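Local coordinates for protein putative alpha-galactosidase/melibiase (Bacteroides fragilis, PDB 4OGZ) that probably hydrolyses terminal, non-reducing alpha-D-galactose residues from alpha-D-galactosides, as a member of glycosyl hydrolase family 27, at residues A[347-352]-A[465-470]. Numbering follows the deposited sequence. Where two conformers were deposited one is given.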
ATOM      1  N   HIS A 347      12.134   6.108  -5.777  1.00 16.13           N
ATOM      2  CA  HIS A 347      10.853   6.321  -5.070  1.00 17.41           C
ATOM      3  C   HIS A 347      10.170   5.007  -4.619  1.00 16.88           C
ATOM      4  O   HIS A 347       9.856   4.824  -3.430  1.00 17.03           O
ATOM      5  CB  HIS A 347       9.995   7.196  -5.991  1.00 19.67           C
ATOM      6  CG  HIS A 347       8.554   7.302  -5.618  1.00 18.91           C
ATOM      7  ND1 HIS A 347       8.123   7.467  -4.322  1.00 18.91           N
ATOM      8  CD2 HIS A 347       7.454   7.364  -6.392  1.00 19.35           C
ATOM      9  CE1 HIS A 347       6.812   7.589  -4.316  1.00 20.68           C
ATOM     10  NE2 HIS A 347       6.382   7.521  -5.560  1.00 21.34           N
ATOM     11  N   PHE A 348      10.002   4.057  -5.531  1.00 15.43           N
ATOM     12  CA  PHE A 348       9.352   2.804  -5.212  1.00 14.00           C
ATOM     13  C   PHE A 348      10.155   1.967  -4.191  1.00 14.28           C
ATOM     14  O   PHE A 348       9.592   1.429  -3.279  1.00 18.20           O
ATOM     15  CB  PHE A 348       9.141   1.999  -6.484  1.00 13.86           C
ATOM     16  CG  PHE A 348       8.365   0.726  -6.293  1.00 13.11           C
ATOM     17  CD1 PHE A 348       7.029   0.770  -5.941  1.00 13.80           C
ATOM     18  CD2 PHE A 348       8.958  -0.494  -6.502  1.00 12.20           C
ATOM     19  CE1 PHE A 348       6.284  -0.386  -5.755  1.00 13.51           C
ATOM     20  CE2 PHE A 348       8.221  -1.663  -6.334  1.00 14.02           C
ATOM     21  CZ  PHE A 348       6.883  -1.604  -5.972  1.00 14.49           C
ATOM     22  N   ALA A 349      11.456   1.858  -4.423  1.00 15.84           N
ATOM     23  CA  ALA A 349      12.392   1.170  -3.592  1.00 16.42           C
ATOM     24  C   ALA A 349      12.362   1.687  -2.159  1.00 17.89           C
ATOM     25  O   ALA A 349      12.255   0.886  -1.229  1.00 16.46           O
ATOM     26  CB  ALA A 349      13.785   1.286  -4.171  1.00 16.68           C
ATOM     27  N   LEU A 350      12.378   3.011  -1.999  1.00 16.22           N
ATOM     28  CA  LEU A 350      12.301   3.624  -0.668  1.00 17.47           C
ATOM     29  C   LEU A 350      10.932   3.410  -0.006  1.00 17.20           C
ATOM     30  O   LEU A 350      10.876   3.058   1.197  1.00 18.54           O
ATOM     31  CB  LEU A 350      12.682   5.124  -0.725  1.00 18.90           C
ATOM     32  CG  LEU A 350      14.142   5.381  -0.330  1.00 22.30           C
ATOM     33  CD1 LEU A 350      14.358   5.078   1.153  1.00 22.72           C
ATOM     34  CD2 LEU A 350      15.123   4.562  -1.162  1.00 25.36           C
ATOM     35  N   TRP A 351       9.847   3.524  -0.766  1.00 14.22           N
ATOM     36  CA  TRP A 351       8.513   3.204  -0.230  1.00 15.76           C
ATOM     37  C   TRP A 351       8.487   1.738   0.243  1.00 16.03           C
ATOM     38  O   TRP A 351       7.883   1.429   1.254  1.00 18.56           O
ATOM     39  CB  TRP A 351       7.407   3.457  -1.241  1.00 14.47           C
ATOM     40  CG  TRP A 351       6.743   4.825  -1.186  1.00 15.08           C
ATOM     41  CD1 TRP A 351       5.406   5.064  -1.189  1.00 13.85           C
ATOM     42  CD2 TRP A 351       7.378   6.136  -1.145  1.00 14.12           C
ATOM     43  NE1 TRP A 351       5.161   6.414  -1.158  1.00 14.39           N
ATOM     44  CE2 TRP A 351       6.347   7.089  -1.092  1.00 14.20           C
ATOM     45  CE3 TRP A 351       8.703   6.581  -1.077  1.00 16.13           C
ATOM     46  CZ2 TRP A 351       6.588   8.459  -1.031  1.00 15.96           C
ATOM     47  CZ3 TRP A 351       8.948   7.952  -1.020  1.00 16.19           C
ATOM     48  CH2 TRP A 351       7.882   8.873  -0.995  1.00 16.53           C
ATOM     49  N   CYS A 352       9.154   0.847  -0.494  1.00 16.31           N
ATOM     50  CA  CYS A 352       9.230  -0.546  -0.083  1.00 16.01           C
ATOM     51  C   CYS A 352      10.019  -0.681   1.194  1.00 15.12           C
ATOM     52  O   CYS A 352       9.575  -1.364   2.116  1.00 14.13           O
ATOM     53  CB  CYS A 352       9.865  -1.430  -1.163  1.00 16.67           C
ATOM     54  SG  CYS A 352       8.749  -1.763  -2.527  1.00 15.33           S
ATOM     55  N   GLY A 465      20.366  10.242  -8.737  1.00 23.63           N
ATOM     56  CA  GLY A 465      19.007   9.832  -8.447  1.00 23.35           C
ATOM     57  C   GLY A 465      18.825   8.337  -8.258  1.00 23.74           C
ATOM     58  O   GLY A 465      17.676   7.879  -8.036  1.00 23.82           O
ATOM     59  N   GLU A 466      19.936   7.583  -8.307  1.00 22.31           N
ATOM     60  CA  GLU A 466      19.876   6.138  -8.326  1.00 21.31           C
ATOM     61  C   GLU A 466      19.821   5.626  -6.885  1.00 21.98           C
ATOM     62  O   GLU A 466      20.422   6.198  -5.965  1.00 19.53           O
ATOM     63  CB  GLU A 466      21.073   5.515  -9.047  1.00 22.67           C
ATOM     64  CG  GLU A 466      21.010   3.987  -9.147  1.00 23.35           C
ATOM     65  CD  GLU A 466      22.201   3.334  -9.843  1.00 27.31           C
ATOM     66  OE1 GLU A 466      23.192   4.016 -10.224  1.00 28.35           O
ATOM     67  OE2 GLU A 466      22.149   2.103  -9.992  1.00 29.68           O
ATOM     68  N   CYS A 467      19.066   4.559  -6.705  1.00 22.17           N
ATOM     69  CA  CYS A 467      19.083   3.831  -5.474  1.00 22.51           C
ATOM     70  C   CYS A 467      19.540   2.439  -5.817  1.00 24.65           C
ATOM     71  O   CYS A 467      19.127   1.905  -6.821  1.00 24.49           O
ATOM     72  CB  CYS A 467      17.691   3.798  -4.849  1.00 23.84           C
ATOM     73  SG  CYS A 467      17.688   3.078  -3.176  1.00 29.59           S
ATOM     74  N   LYS A 468      20.421   1.851  -5.010  1.00 22.04           N
ATOM     75  CA  LYS A 468      20.710   0.442  -5.120  0.50 21.79           C
ATOM     76  C   LYS A 468      20.215  -0.222  -3.838  1.00 22.35           C
ATOM     77  O   LYS A 468      20.344   0.352  -2.736  1.00 22.35           O
ATOM     78  CB  LYS A 468      22.205   0.203  -5.360  0.50 24.21           C
ATOM     79  CG  LYS A 468      22.631   0.446  -6.805  0.50 26.20           C
ATOM     80  CD  LYS A 468      24.091   0.066  -7.062  0.50 27.96           C
ATOM     81  CE  LYS A 468      24.393  -0.301  -8.507  0.50 29.65           C
ATOM     82  NZ  LYS A 468      24.720   0.908  -9.312  0.50 29.18           N
ATOM     83  N   VAL A 469      19.604  -1.397  -3.982  1.00 18.25           N
ATOM     84  CA  VAL A 469      19.065  -2.140  -2.840  1.00 19.02           C
ATOM     85  C   VAL A 469      19.697  -3.521  -2.806  1.00 18.56           C
ATOM     86  O   VAL A 469      19.699  -4.253  -3.821  1.00 17.05           O
ATOM     87  CB  VAL A 469      17.527  -2.272  -2.901  1.00 19.99           C
ATOM     88  CG1 VAL A 469      17.006  -3.095  -1.735  1.00 19.90           C
ATOM     89  CG2 VAL A 469      16.865  -0.903  -2.887  1.00 22.53           C
ATOM     90  N   PHE A 470      20.279  -3.850  -1.659  1.00 17.79           N
ATOM     91  CA  PHE A 470      20.972  -5.102  -1.494  1.00 20.05           C
ATOM     92  C   PHE A 470      20.362  -5.832  -0.348  1.00 18.45           C
ATOM     93  O   PHE A 470      20.094  -5.215   0.673  1.00 19.01           O
ATOM     94  CB  PHE A 470      22.455  -4.901  -1.159  1.00 20.28           C
ATOM     95  CG  PHE A 470      23.193  -4.077  -2.155  1.00 20.60           C
ATOM     96  CD1 PHE A 470      23.539  -4.595  -3.389  1.00 20.10           C
ATOM     97  CD2 PHE A 470      23.529  -2.760  -1.866  1.00 22.65           C
ATOM     98  CE1 PHE A 470      24.237  -3.832  -4.298  1.00 22.45           C
ATOM     99  CE2 PHE A 470      24.237  -1.998  -2.780  1.00 21.63           C
ATOM    100  CZ  PHE A 470      24.588  -2.539  -3.998  1.00 21.18           C
TER
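Cys467 holds its SG anti to the backbone N (chi1 -172°), which extends the sulfur from the strand to the helix, where it meets the side chain of Leu350. In Val469 the CG2 branch lies beside the backbone N and anti to the carbonyl carbon, and this methyl is the one that reaches Ala349. Leu350 meets the sulfur with its CD2 branch. Cys467 SG and Leu350 CD2 are 3.6 Å apart, the closest approach of the contact. The CB of Ala349 points toward the strand. That methyl lies 4.0 Å from Val469 CG2; Cys467 SG is a looser neighbour of Ala349 CB at 4.4 Å. No hydrogen bond links the two segments. The contact is a small, fully buried apolar patch. Cys467 and Val469 follow the alternation of a beta strand and turn to the helix, while Lys468 between them turns away. On that other side Lys468 NZ makes a salt bridge with Glu466 OE2 at 2.9 Å, meeting the oxygen from above the carboxylate plane. The axes of the short helix and strand segments approach to 8.9 Å, at an angle of 40°. Just before helix segment 347-352, Ser346 OG hydrogen-bonds Gly465 O and adds a polar tie beside the apolar patch. The packing joins helix 341-353 of the TIM barrel to strand 467-472 of the C-terminal beta sandwich domain. Leu350 also touches Leu300 of helix 296-303, and Val469 touches Ile383 of helix 378-384. Strand 467-472 itself runs between strands 413-419 and 442-444 in an antiparallel sheet, with strand 458-462 packed on its far side.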